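Local coordinates for glycosyl hydrolases family 31 family protein (Aspergillus niger, PDB 6DRU) that hydrolyses xyloglucan oligosaccharides, releasing alpha-xylose from the glucose at their non-reducing end, at residues 157-162 against 633-638; 145-150 against 181-186; 317-322 against 463-468; 439-444 against 476-481; 677-682 against 692-697. One frame throughout, in Å; residues are numbered along the deposited sequence.

Contact 1: 157-162 against 633-638; sequences DHMINK and SSNSNY. With NAG (2-acetamido-2-deoxy-beta-D-glucopyranose), chain E.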
# COMPACT_ATOMS: atom_id res chain seq x y z
N ASP A 157 25.87 6.01 21.87
CA ASP A 157 25.37 5.02 22.81
C ASP A 157 26.36 4.65 23.90
O ASP A 157 25.99 3.92 24.82
CB ASP A 157 24.95 3.73 22.07
CG ASP A 157 26.07 3.13 21.24
OD1 ASP A 157 27.16 3.74 21.17
OD2 ASP A 157 25.86 2.05 20.66
N HIS A 158 27.61 5.12 23.82
CA HIS A 158 28.64 4.85 24.83
C HIS A 158 28.98 3.36 24.89
O HIS A 158 29.32 2.83 25.95
CB HIS A 158 28.22 5.37 26.20
CG HIS A 158 29.36 5.77 27.08
ND1 HIS A 158 29.23 6.67 28.11
CD2 HIS A 158 30.67 5.40 27.07
CE1 HIS A 158 30.39 6.84 28.71
NE2 HIS A 158 31.28 6.08 28.09
N MET A 159 28.88 2.67 23.75
CA MET A 159 29.14 1.24 23.68
C MET A 159 29.97 0.92 22.44
O MET A 159 29.79 1.54 21.39
CB MET A 159 27.84 0.43 23.61
CG MET A 159 26.80 0.80 24.65
SD MET A 159 25.21 -0.00 24.35
CE MET A 159 25.63 -1.69 24.77
N ILE A 160 30.89 -0.03 22.58
CA ILE A 160 31.56 -0.62 21.43
C ILE A 160 31.07 -2.03 21.14
O ILE A 160 31.28 -2.52 20.02
CB ILE A 160 33.10 -0.61 21.59
CG1 ILE A 160 33.51 -1.30 22.89
CG2 ILE A 160 33.64 0.81 21.51
CD1 ILE A 160 35.00 -1.49 23.02
N ASN A 161 30.44 -2.71 22.10
CA ASN A 161 29.78 -3.98 21.87
C ASN A 161 28.31 -3.71 21.61
O ASN A 161 27.57 -3.33 22.53
CB ASN A 161 29.96 -4.92 23.07
CG ASN A 161 29.28 -6.26 22.87
OD1 ASN A 161 28.98 -6.66 21.75
ND2 ASN A 161 29.03 -6.96 23.97
N LYS A 162 27.88 -3.89 20.37
CA LYS A 162 26.51 -3.58 19.96
C LYS A 162 25.56 -4.76 20.15
O LYS A 162 24.40 -4.67 19.73
CB LYS A 162 26.49 -3.12 18.50
CG LYS A 162 27.37 -1.90 18.23
CD LYS A 162 26.89 -0.68 18.99
CE LYS A 162 27.88 0.47 18.90
NZ LYS A 162 27.70 1.29 17.67
N SER A 633 32.82 -6.80 26.33
CA SER A 633 31.45 -7.28 26.37
C SER A 633 30.60 -6.47 27.34
O SER A 633 29.43 -6.18 27.07
CB SER A 633 31.40 -8.76 26.74
OG SER A 633 31.39 -8.93 28.15
N SER A 634 31.18 -6.07 28.47
CA SER A 634 30.48 -5.28 29.47
C SER A 634 30.51 -3.79 29.17
O SER A 634 29.93 -3.01 29.93
CB SER A 634 31.07 -5.54 30.85
OG SER A 634 32.45 -5.20 30.89
N ASN A 635 31.17 -3.38 28.09
CA ASN A 635 31.32 -1.98 27.72
C ASN A 635 31.91 -1.17 28.88
O ASN A 635 31.39 -0.12 29.27
CB ASN A 635 29.99 -1.39 27.25
CG ASN A 635 29.50 -2.04 25.96
OD1 ASN A 635 30.07 -1.83 24.89
ND2 ASN A 635 28.44 -2.83 26.07
N SER A 636 33.00 -1.69 29.44
CA SER A 636 33.71 -0.99 30.50
C SER A 636 34.31 0.31 29.98
O SER A 636 34.65 0.43 28.80
CB SER A 636 34.82 -1.88 31.07
OG SER A 636 35.72 -1.14 31.87
N ASN A 637 34.43 1.29 30.87
CA ASN A 637 35.03 2.57 30.50
C ASN A 637 36.46 2.41 30.01
O ASN A 637 36.96 3.28 29.29
CB ASN A 637 34.99 3.55 31.67
CG ASN A 637 33.57 3.85 32.14
OD1 ASN A 637 32.97 3.05 32.86
ND2 ASN A 637 33.04 5.00 31.74
N TYR A 638 37.14 1.32 30.39
CA TYR A 638 38.51 1.10 29.94
C TYR A 638 38.59 0.73 28.47
O TYR A 638 39.66 0.88 27.86
CB TYR A 638 39.17 0.00 30.78
CG TYR A 638 39.35 0.39 32.23
CD1 TYR A 638 39.83 1.64 32.59
CD2 TYR A 638 39.03 -0.50 33.25
CE1 TYR A 638 40.00 1.99 33.91
CE2 TYR A 638 39.19 -0.15 34.58
CZ TYR A 638 39.67 1.09 34.90
OH TYR A 638 39.83 1.44 36.23
C1 NAG E . 31.74 5.40 32.31
C2 NAG E . 31.51 6.86 32.65
C3 NAG E . 30.16 7.12 33.19
C4 NAG E . 29.11 6.50 32.29
C5 NAG E . 29.41 5.03 32.12
C6 NAG E . 28.36 4.39 31.23
C7 NAG E . 33.46 8.25 33.24
C8 NAG E . 34.49 8.69 34.25
N2 NAG E . 32.49 7.27 33.60
O3 NAG E . 29.97 8.51 33.31
O4 NAG E . 27.83 6.65 32.87
O5 NAG E . 30.68 4.91 31.53
O6 NAG E . 28.97 3.77 30.12
O7 NAG E . 33.46 8.73 32.13
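The Schellman motif that closes helix 628-633 meets the loop 157-162 through Asn635. The side chain of Asn635 is directed at the loop, and its OD1 accepts from two successive backbone N-H groups. Asn161 N lies 2.9 Å from Asn635 OD1, in the carbonyl plane, and the bond is nearly straight at 167°. Ile160 N to Asn635 OD1 is weak and bent, at 3.0 Å. Met159 CE lies 3.3 Å from Asn635 ND2, because the chain turns at chi3 (71°). Asn161 returns a bond of its own: its ND2 donates to Ser633 O at 3.2 Å, in the amide plane and on a lone pair. Its OD1 is taken by Ile149 N and Lys163 N, so both ends of this amide are used. Ser636 then starts helix 637-640 as N-cap, its OG accepting from Tyr638 N. Asn637 ND2 is covalently bonded to NAG C1. The sugar leans back over the loop, with NAG O6 3.5 Å above the centre of the His158 ring. His158 NE2 and Asn637 ND2 both bond to Gln641 OE1. Asn637, Tyr638 and Thr639 form the Asn-X-Thr sequon typical of an N-glycosylation site.

Contact 2: 145-150 against 181-186; sequences PDEQIY and FMSNKG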
# COMPACT_ATOMS: atom_id res chain seq x y z
N PRO A 145 24.59 -16.30 22.63
CA PRO A 145 24.45 -15.26 23.67
C PRO A 145 25.76 -14.56 24.00
O PRO A 145 25.74 -13.41 24.45
CB PRO A 145 23.90 -16.03 24.87
CG PRO A 145 23.28 -17.26 24.29
CD PRO A 145 24.12 -17.61 23.11
N ASP A 146 26.89 -15.22 23.79
CA ASP A 146 28.20 -14.68 24.15
C ASP A 146 28.82 -13.82 23.06
O ASP A 146 29.93 -13.30 23.25
CB ASP A 146 29.15 -15.83 24.52
CG ASP A 146 29.36 -16.80 23.37
OD1 ASP A 146 30.16 -16.50 22.45
OD2 ASP A 146 28.72 -17.88 23.38
N GLU A 147 28.15 -13.66 21.92
CA GLU A 147 28.77 -13.01 20.77
C GLU A 147 28.90 -11.51 21.01
O GLU A 147 28.17 -10.91 21.80
CB GLU A 147 27.95 -13.27 19.50
CG GLU A 147 28.78 -13.30 18.23
CD GLU A 147 27.99 -13.78 17.03
OE1 GLU A 147 28.44 -13.53 15.89
OE2 GLU A 147 26.92 -14.39 17.22
N GLN A 148 29.85 -10.90 20.30
CA GLN A 148 30.10 -9.47 20.38
C GLN A 148 30.10 -8.88 18.98
O GLN A 148 30.69 -9.44 18.06
CB GLN A 148 31.43 -9.19 21.09
CG GLN A 148 31.48 -9.65 22.53
CD GLN A 148 32.75 -9.23 23.24
OE1 GLN A 148 33.35 -8.21 22.90
NE2 GLN A 148 33.16 -10.02 24.22
N ILE A 149 29.44 -7.73 18.83
CA ILE A 149 29.27 -7.07 17.54
C ILE A 149 29.95 -5.71 17.61
O ILE A 149 29.64 -4.90 18.48
CB ILE A 149 27.79 -6.93 17.17
CG1 ILE A 149 27.09 -8.29 17.20
CG2 ILE A 149 27.65 -6.27 15.81
CD1 ILE A 149 27.73 -9.33 16.31
N TYR A 150 30.87 -5.47 16.68
CA TYR A 150 31.60 -4.21 16.59
C TYR A 150 31.31 -3.54 15.25
O TYR A 150 31.26 -4.21 14.21
CB TYR A 150 33.11 -4.41 16.74
CG TYR A 150 33.50 -5.31 17.89
CD1 TYR A 150 32.96 -5.13 19.15
CD2 TYR A 150 34.41 -6.35 17.70
CE1 TYR A 150 33.32 -5.95 20.20
CE2 TYR A 150 34.78 -7.17 18.75
CZ TYR A 150 34.23 -6.97 20.00
OH TYR A 150 34.59 -7.79 21.04
N PHE A 181 29.69 -4.92 10.12
CA PHE A 181 30.10 -5.23 11.49
C PHE A 181 31.08 -6.39 11.50
O PHE A 181 31.11 -7.22 10.60
CB PHE A 181 28.89 -5.56 12.38
CG PHE A 181 28.26 -6.90 12.10
CD1 PHE A 181 28.65 -8.02 12.81
CD2 PHE A 181 27.25 -7.03 11.16
CE1 PHE A 181 28.07 -9.26 12.57
CE2 PHE A 181 26.66 -8.25 10.92
CZ PHE A 181 27.07 -9.37 11.62
N MET A 182 31.90 -6.42 12.56
CA MET A 182 32.78 -7.54 12.86
C MET A 182 32.26 -8.27 14.08
O MET A 182 31.72 -7.65 15.01
CB MET A 182 34.21 -7.07 13.12
CG MET A 182 34.88 -6.35 11.97
SD MET A 182 36.59 -5.93 12.38
CE MET A 182 36.37 -5.04 13.92
N SER A 183 32.42 -9.59 14.08
CA SER A 183 32.09 -10.42 15.23
C SER A 183 33.36 -11.00 15.82
O SER A 183 34.33 -11.27 15.10
CB SER A 183 31.13 -11.55 14.84
OG SER A 183 30.88 -12.41 15.93
N ASN A 184 33.36 -11.19 17.14
CA ASN A 184 34.52 -11.79 17.79
C ASN A 184 34.66 -13.28 17.48
O ASN A 184 35.69 -13.87 17.84
CB ASN A 184 34.45 -11.57 19.30
CG ASN A 184 33.19 -12.12 19.92
OD1 ASN A 184 32.24 -12.48 19.22
ND2 ASN A 184 33.16 -12.19 21.25
N LYS A 185 33.67 -13.89 16.82
CA LYS A 185 33.83 -15.26 16.36
C LYS A 185 34.81 -15.37 15.20
O LYS A 185 35.18 -16.49 14.83
CB LYS A 185 32.48 -15.84 15.94
CG LYS A 185 31.63 -16.32 17.10
CD LYS A 185 30.48 -17.18 16.61
CE LYS A 185 29.63 -17.65 17.78
NZ LYS A 185 28.29 -18.13 17.34
N GLY A 186 35.24 -14.25 14.62
CA GLY A 186 36.20 -14.28 13.54
C GLY A 186 35.57 -14.16 12.17
O GLY A 186 35.94 -14.88 11.24
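Tyr150 and Met182 form an antiparallel hydrogen-bonded pair between strands 149-151 and 176-183, at the edge of the eight-stranded mixed sheet in the N-terminal part of the chain. Tyr150 N to Met182 O is 2.9 Å, and Met182 N to Tyr150 O is 2.8 Å. Ile149 and Ser183 make the adjoining non-hydrogen-bonded pair. On their face of the sheet, Ile149 CG2 packs 3.6 Å from Phe181 CD1. Past the strand ends, Asn184 takes over. Its chi1 of 57° sets CG between the backbone N and the carbonyl carbon, and OD1 accepts from Gln148 N at 3.1 Å. That donor sits well above the carbonyl plane, 52° out of it. The Gln148 and Asn184 side chains cross at about a right angle, with Gln148 CG 3.3 Å from Asn184 ND2. Farther out, Gln148 NE2 bonds to Ser629 O, and Tyr150 stacks on Tyr618. Lys185 NZ is bonded to Thr144 OG1 and makes a long salt bridge to Glu147. Ser183 OG accepts from Lys185 N in an ST turn and donates to the anti lone pair of Glu147 OE1 at 2.7 Å.

Contact 3: 317-322 against 463-468; sequences GAEMMA and CDHVSL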
# COMPACT_ATOMS: atom_id res chain seq x y z
N GLY A 317 49.32 30.71 5.44
CA GLY A 317 49.47 29.55 4.58
C GLY A 317 48.34 28.55 4.66
O GLY A 317 48.42 27.50 4.00
N ALA A 318 47.29 28.84 5.42
CA ALA A 318 46.20 27.90 5.62
C ALA A 318 45.29 27.86 4.40
O ALA A 318 45.11 28.86 3.70
CB ALA A 318 45.39 28.27 6.86
N GLU A 319 44.74 26.68 4.14
CA GLU A 319 43.69 26.56 3.14
C GLU A 319 42.35 26.94 3.76
O GLU A 319 42.24 27.20 4.96
CB GLU A 319 43.64 25.14 2.57
CG GLU A 319 44.85 24.80 1.71
CD GLU A 319 44.45 24.32 0.32
OE1 GLU A 319 44.03 25.16 -0.50
OE2 GLU A 319 44.57 23.11 0.06
N MET A 320 41.31 26.97 2.93
CA MET A 320 39.99 27.40 3.37
C MET A 320 38.94 26.35 3.04
O MET A 320 39.09 25.58 2.09
CB MET A 320 39.60 28.74 2.74
CG MET A 320 40.52 29.89 3.12
SD MET A 320 39.65 31.47 3.16
CE MET A 320 38.49 31.18 4.50
N MET A 321 37.89 26.33 3.85
CA MET A 321 36.75 25.43 3.67
C MET A 321 35.47 26.22 3.87
O MET A 321 35.39 27.07 4.76
CB MET A 321 36.80 24.25 4.65
CG MET A 321 35.59 23.34 4.58
SD MET A 321 35.71 21.89 5.64
CE MET A 321 36.89 20.89 4.74
N ALA A 322 34.47 25.94 3.04
CA ALA A 322 33.18 26.62 3.10
C ALA A 322 32.06 25.61 3.20
O ALA A 322 32.19 24.45 2.79
CB ALA A 322 32.97 27.53 1.89
N CYS A 463 45.05 12.72 -2.22
CA CYS A 463 44.11 13.83 -2.26
C CYS A 463 44.85 15.16 -2.22
O CYS A 463 45.87 15.30 -1.53
CB CYS A 463 43.14 13.76 -1.08
SG CYS A 463 42.12 12.28 -0.97
N ASP A 464 44.34 16.13 -2.96
CA ASP A 464 44.79 17.51 -2.82
C ASP A 464 43.90 18.30 -1.88
O ASP A 464 44.37 19.25 -1.24
CB ASP A 464 44.82 18.21 -4.19
CG ASP A 464 46.05 17.85 -5.00
OD1 ASP A 464 46.86 17.02 -4.53
OD2 ASP A 464 46.20 18.39 -6.11
N HIS A 465 42.63 17.93 -1.78
CA HIS A 465 41.67 18.62 -0.94
C HIS A 465 40.76 17.59 -0.28
O HIS A 465 40.72 16.43 -0.68
CB HIS A 465 40.86 19.63 -1.76
CG HIS A 465 41.70 20.46 -2.69
ND1 HIS A 465 42.42 21.55 -2.27
CD2 HIS A 465 41.95 20.33 -4.01
CE1 HIS A 465 43.07 22.07 -3.29
NE2 HIS A 465 42.80 21.35 -4.37
N VAL A 466 40.02 18.04 0.74
CA VAL A 466 39.14 17.17 1.50
C VAL A 466 37.75 17.79 1.56
O VAL A 466 37.54 18.95 1.22
CB VAL A 466 39.66 16.90 2.93
CG1 VAL A 466 41.08 16.39 2.90
CG2 VAL A 466 39.56 18.17 3.76
N SER A 467 36.79 16.98 2.01
CA SER A 467 35.44 17.43 2.30
C SER A 467 35.07 16.97 3.70
O SER A 467 35.55 15.95 4.19
CB SER A 467 34.42 16.90 1.29
OG SER A 467 34.19 15.51 1.47
N LEU A 468 34.22 17.76 4.36
CA LEU A 468 33.78 17.47 5.72
C LEU A 468 32.30 17.09 5.66
O LEU A 468 31.45 17.93 5.37
CB LEU A 468 34.01 18.68 6.63
CG LEU A 468 33.60 18.57 8.10
CD1 LEU A 468 34.31 17.42 8.78
CD2 LEU A 468 33.88 19.87 8.82
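Met321 packs on Val466 and Leu468 in a side-chain contact between two strands of the catalytic barrel that are not direct neighbours. Strand 391-394 lies between strands 319-328 and 467-469 and pairs in parallel with both. The two backbones therefore stay well apart, with Met321 CA 8.2 Å from Ser467 CA. Side chains bridge the gap. Met321 CG is anti to the backbone N (chi1 176°), and the chain reaches across extended as far as SD. Met321 SD lies 3.8 Å from Leu468 CB. The bend at chi3 (-74°) turns the methyl aside, and Met321 CE meets Val466 CG2 at 3.9 Å. Met321 crosses both partners at about a right angle. Met281 touches Met321 and Val466, while Met482 touches Val466 and Leu468, so residues of four strands come together here. This is consistent with the inward-facing core of the (beta/alpha)8 barrel that family 31 uses. The side chain of Leu468 is about 7 Å from bound xylose and about 7 Å from that of Asp395, an active-site residue. At the other end two polar groups are close without a defined bond. Glu319 OE2 comes to the edge of the His465 ring, 3.5 Å from His465 ND1, with carboxylate and ring turned 55° apart. His465 also packs edge-to-face with Tyr385. Asn391 ties the backbones from the middle strand: its OD1 accepts from Val466 N, and its ND2 donates to Met320 O.

Contact 4: 439-444 against 476-481; sequences YPWAHQ and SQRFCS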
# COMPACT_ATOMS: atom_id res chain seq x y z
N TYR A 439 21.88 8.49 -0.16
CA TYR A 439 21.92 9.95 -0.34
C TYR A 439 23.20 10.60 0.17
O TYR A 439 23.85 11.31 -0.61
CB TYR A 439 20.68 10.58 0.30
CG TYR A 439 20.52 12.05 -0.03
CD1 TYR A 439 21.10 13.03 0.77
CD2 TYR A 439 19.80 12.45 -1.14
CE1 TYR A 439 20.96 14.37 0.46
CE2 TYR A 439 19.66 13.79 -1.45
CZ TYR A 439 20.24 14.74 -0.65
OH TYR A 439 20.10 16.08 -0.96
N PRO A 440 23.62 10.41 1.43
CA PRO A 440 24.87 11.06 1.85
C PRO A 440 26.10 10.48 1.17
O PRO A 440 27.08 11.21 0.95
CB PRO A 440 24.90 10.81 3.37
CG PRO A 440 24.13 9.55 3.54
CD PRO A 440 23.04 9.60 2.51
N TRP A 441 26.07 9.19 0.83
CA TRP A 441 27.17 8.59 0.09
C TRP A 441 27.33 9.23 -1.28
O TRP A 441 28.44 9.54 -1.71
CB TRP A 441 26.93 7.08 -0.03
CG TRP A 441 28.09 6.28 -0.54
CD1 TRP A 441 29.00 5.59 0.21
CD2 TRP A 441 28.44 6.05 -1.91
NE1 TRP A 441 29.90 4.95 -0.60
CE2 TRP A 441 29.58 5.22 -1.91
CE3 TRP A 441 27.91 6.47 -3.13
CZ2 TRP A 441 30.20 4.81 -3.09
CZ3 TRP A 441 28.52 6.06 -4.30
CH2 TRP A 441 29.65 5.23 -4.27
N ALA A 442 26.21 9.45 -1.97
CA ALA A 442 26.26 10.11 -3.27
C ALA A 442 26.57 11.60 -3.15
O ALA A 442 27.06 12.19 -4.12
CB ALA A 442 24.94 9.92 -4.02
N HIS A 443 26.29 12.21 -2.00
CA HIS A 443 26.66 13.60 -1.79
C HIS A 443 28.17 13.74 -1.65
O HIS A 443 28.77 14.66 -2.23
CB HIS A 443 25.94 14.16 -0.56
CG HIS A 443 25.95 15.66 -0.48
ND1 HIS A 443 25.67 16.46 -1.57
CD2 HIS A 443 26.21 16.49 0.55
CE1 HIS A 443 25.75 17.73 -1.20
NE2 HIS A 443 26.07 17.78 0.08
N GLN A 444 28.81 12.85 -0.89
CA GLN A 444 30.27 12.80 -0.87
C GLN A 444 30.81 12.57 -2.28
O GLN A 444 31.79 13.20 -2.69
CB GLN A 444 30.75 11.69 0.06
CG GLN A 444 30.32 11.84 1.51
CD GLN A 444 30.85 10.71 2.38
OE1 GLN A 444 30.28 9.61 2.40
NE2 GLN A 444 31.94 10.96 3.09
N SER A 476 32.28 4.50 2.48
CA SER A 476 32.49 5.94 2.41
C SER A 476 33.96 6.32 2.55
O SER A 476 34.33 7.45 2.19
CB SER A 476 31.67 6.65 3.48
OG SER A 476 30.31 6.77 3.11
N GLN A 477 34.80 5.42 3.06
CA GLN A 477 36.22 5.72 3.23
C GLN A 477 36.94 5.89 1.90
O GLN A 477 38.09 6.34 1.90
CB GLN A 477 36.90 4.64 4.06
CG GLN A 477 37.03 3.29 3.37
CD GLN A 477 35.80 2.42 3.56
OE1 GLN A 477 34.81 2.84 4.15
NE2 GLN A 477 35.87 1.19 3.06
N ARG A 478 36.31 5.54 0.78
CA ARG A 478 36.95 5.67 -0.52
C ARG A 478 37.08 7.11 -0.98
O ARG A 478 37.76 7.37 -1.98
CB ARG A 478 36.16 4.88 -1.57
CG ARG A 478 34.86 5.55 -1.98
CD ARG A 478 34.07 4.69 -2.96
NE ARG A 478 33.56 3.48 -2.33
CZ ARG A 478 32.82 2.57 -2.95
NH1 ARG A 478 32.51 2.73 -4.23
NH2 ARG A 478 32.39 1.50 -2.30
N PHE A 479 36.46 8.06 -0.29
CA PHE A 479 36.43 9.45 -0.71
C PHE A 479 37.45 10.28 0.07
O PHE A 479 37.81 9.95 1.20
CB PHE A 479 35.04 10.06 -0.51
CG PHE A 479 33.94 9.30 -1.20
CD1 PHE A 479 33.90 9.22 -2.58
CD2 PHE A 479 32.93 8.70 -0.47
CE1 PHE A 479 32.88 8.53 -3.22
CE2 PHE A 479 31.91 8.01 -1.10
CZ PHE A 479 31.89 7.92 -2.48
N CYS A 480 37.90 11.37 -0.55
CA CYS A 480 38.65 12.40 0.16
C CYS A 480 37.71 13.13 1.12
O CYS A 480 37.46 14.33 0.96
CB CYS A 480 39.28 13.40 -0.81
SG CYS A 480 40.43 12.71 -2.03
N SER A 481 37.18 12.41 2.11
CA SER A 481 36.10 12.93 2.94
C SER A 481 36.26 12.41 4.36
O SER A 481 36.55 11.22 4.56
CB SER A 481 34.73 12.53 2.38
OG SER A 481 33.68 13.10 3.14
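Phe479 points its ring edge at a face of the Trp441 indole, a T-shaped pair with planes at 69°. The pair joins helix 439-455 of the TIM-barrel domain to the turn leading into strand 481-484, where Cys480 is disulfide-bonded to Cys463. The centroids of the Phe479 ring and the Trp441 five-membered ring are 5.0 Å apart. Phe479 CZ comes down toward the rim, 3.6 Å from Trp441 CE2. Toward Arg478 the indole gives its edge and the guanidinium its face, the planes being 85° apart. Arg478 NH1 is 3.3 Å from Trp441 CZ2. Arg478 CG lies over the centre of the Phe479 ring. Gln444 CB makes an off-centre CH-pi contact with that ring, 4.2 Å from its centroid. Gln444 CD is anti to CA (chi2 180°), and the amide lies between two serines. Gln444 OE1 and Ser476 OG are 2.9 Å apart in a hydrogen bond. Gln444 NE2 donates to Ser481 OG at 2.8 Å, with the oxygen close to the amide plane. Arg478 NE bonds to Gly475 O. The buried amide of Gln444 is bonded at both ends, which probably limits its rotation, and its serines are themselves held, Ser476 OG by Tyr473 N and Ser481 OG by Ser467 OG.

Contact 5: 677-682 against 692-697; sequences WTYWWT and VKVPAP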
# COMPACT_ATOMS: atom_id res chain seq x y z
N TRP A 677 54.99 0.17 28.71
CA TRP A 677 54.19 1.39 28.65
C TRP A 677 54.96 2.54 29.31
O TRP A 677 55.29 2.46 30.50
CB TRP A 677 52.83 1.20 29.32
CG TRP A 677 51.98 0.17 28.65
CD1 TRP A 677 51.66 -1.07 29.12
CD2 TRP A 677 51.32 0.29 27.38
NE1 TRP A 677 50.86 -1.73 28.23
CE2 TRP A 677 50.63 -0.92 27.15
CE3 TRP A 677 51.26 1.30 26.42
CZ2 TRP A 677 49.88 -1.14 25.99
CZ3 TRP A 677 50.51 1.08 25.27
CH2 TRP A 677 49.83 -0.13 25.07
N THR A 678 55.22 3.59 28.55
CA THR A 678 55.91 4.78 29.04
C THR A 678 54.92 5.94 29.05
O THR A 678 54.36 6.29 28.01
CB THR A 678 57.12 5.12 28.17
OG1 THR A 678 58.02 4.01 28.14
CG2 THR A 678 57.84 6.35 28.72
N TYR A 679 54.71 6.52 30.23
CA TYR A 679 53.83 7.68 30.33
C TYR A 679 54.47 8.88 29.64
O TYR A 679 55.67 9.13 29.78
CB TYR A 679 53.53 7.99 31.79
CG TYR A 679 52.36 8.93 31.99
CD1 TYR A 679 51.10 8.61 31.50
CD2 TYR A 679 52.51 10.12 32.69
CE1 TYR A 679 50.03 9.46 31.67
CE2 TYR A 679 51.45 10.98 32.87
CZ TYR A 679 50.21 10.64 32.36
OH TYR A 679 49.14 11.49 32.55
N TRP A 680 53.65 9.63 28.90
CA TRP A 680 54.19 10.69 28.04
C TRP A 680 54.78 11.83 28.86
O TRP A 680 55.81 12.39 28.48
CB TRP A 680 53.09 11.21 27.12
CG TRP A 680 53.58 12.18 26.09
CD1 TRP A 680 53.66 13.54 26.23
CD2 TRP A 680 54.04 11.88 24.77
NE1 TRP A 680 54.16 14.10 25.07
CE2 TRP A 680 54.39 13.10 24.16
CE3 TRP A 680 54.19 10.69 24.04
CZ2 TRP A 680 54.89 13.17 22.86
CZ3 TRP A 680 54.68 10.76 22.75
CH2 TRP A 680 55.02 11.99 22.17
N TRP A 681 54.14 12.19 29.97
CA TRP A 681 54.50 13.41 30.68
C TRP A 681 55.56 13.20 31.75
O TRP A 681 56.24 14.16 32.12
CB TRP A 681 53.25 14.04 31.30
CG TRP A 681 52.17 14.23 30.29
CD1 TRP A 681 50.99 13.55 30.21
CD2 TRP A 681 52.17 15.15 29.19
NE1 TRP A 681 50.25 14.00 29.15
CE2 TRP A 681 50.96 14.98 28.50
CE3 TRP A 681 53.09 16.11 28.73
CZ2 TRP A 681 50.63 15.73 27.37
CZ3 TRP A 681 52.76 16.85 27.61
CH2 TRP A 681 51.54 16.66 26.94
N THR A 682 55.71 11.98 32.27
CA THR A 682 56.70 11.70 33.29
C THR A 682 57.81 10.76 32.82
O THR A 682 58.79 10.58 33.55
CB THR A 682 56.03 11.08 34.53
OG1 THR A 682 55.64 9.74 34.25
CG2 THR A 682 54.81 11.89 34.93
N VAL A 692 46.50 1.72 36.37
CA VAL A 692 47.42 2.64 37.04
C VAL A 692 46.76 4.01 37.11
O VAL A 692 46.01 4.41 36.22
CB VAL A 692 48.79 2.70 36.32
CG1 VAL A 692 49.39 1.31 36.20
CG2 VAL A 692 48.65 3.35 34.95
N LYS A 693 47.04 4.73 38.19
CA LYS A 693 46.55 6.09 38.39
C LYS A 693 47.71 7.05 38.13
O LYS A 693 48.63 7.15 38.94
CB LYS A 693 45.97 6.27 39.79
CG LYS A 693 44.62 5.60 39.99
CD LYS A 693 44.41 5.20 41.44
CE LYS A 693 43.26 4.20 41.58
NZ LYS A 693 43.60 2.87 40.99
N VAL A 694 47.65 7.75 37.01
CA VAL A 694 48.74 8.62 36.57
C VAL A 694 48.40 10.08 36.86
O VAL A 694 47.22 10.43 36.97
CB VAL A 694 49.05 8.40 35.08
CG1 VAL A 694 49.49 6.97 34.86
CG2 VAL A 694 47.82 8.71 34.24
N PRO A 695 49.40 10.95 37.00
CA PRO A 695 49.13 12.38 37.20
C PRO A 695 48.50 12.99 35.96
O PRO A 695 49.08 12.95 34.87
CB PRO A 695 50.51 12.97 37.49
CG PRO A 695 51.47 12.02 36.83
CD PRO A 695 50.85 10.66 37.00
N ALA A 696 47.32 13.57 36.12
CA ALA A 696 46.57 14.18 35.03
C ALA A 696 46.16 15.59 35.42
O ALA A 696 44.99 15.84 35.75
CB ALA A 696 45.35 13.34 34.65
N PRO A 697 47.09 16.55 35.41
CA PRO A 697 46.70 17.95 35.57
C PRO A 697 45.94 18.44 34.35
O PRO A 697 45.78 17.70 33.38
CB PRO A 697 48.04 18.68 35.75
CG PRO A 697 49.02 17.82 35.03
CD PRO A 697 48.55 16.40 35.22
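Tyr679 OH donates to Pro695 O at 2.7 Å, the one hydrogen bond between these two segments. The hydroxyl stands above the carbonyl plane, 39° out of it. Tyr679 CG is anti to the backbone N (chi1 -165°), and the ring reaches across to strand 690-695. Val694 covers one face of the ring. Its CB is 3.9 Å from the Tyr679 ring centroid, a CH-pi contact somewhat toward the rim. Val694 CG2 touches Tyr679 CE1 at 3.5 Å. Pro695 runs past the tyrosine in the opposite direction, its CG 4.1 Å from Tyr679 CE2. Thr682 CG2 lies at the edge of the tyrosine ring, in its plane, and meets Pro695 CG at 3.8 Å. Phe704 of strand 703-705 packs on both Tyr679 and Val694. Strand 677-679 pairs with 703-705, whereas strand 690-695 pairs with 661-666. The tyrosine side chain therefore bridges two separate sheets that share no backbone pairing here, an arrangement typical of sheet-on-sheet packing in the beta-rich C-terminal domain of family 31.

In the fold
Contacts 1 and 2 share a neighbourhood: loop 157-162 bonds through Lys162 N to Ile149 O, so the edge strand of the N-terminal sheet is tied onward to the C-terminal region. Contacts 3 and 4 lie in the barrel and are joined by the Cys463-Cys480 disulfide and a probable Ser467 N to Cys480 O bond. Contacts 2, 4 and 5 are buried; contacts 1 and 3 are partly so. Contact 5 is buried although its centre is about 31 Å from the centre of the chain. Backbone pairing appears in contact 2. Contact 1 relies on side-chain amides beside a glycan, contact 4 on aromatics and one glutamine, and contacts 3 and 5 on side chains bridging separated strands.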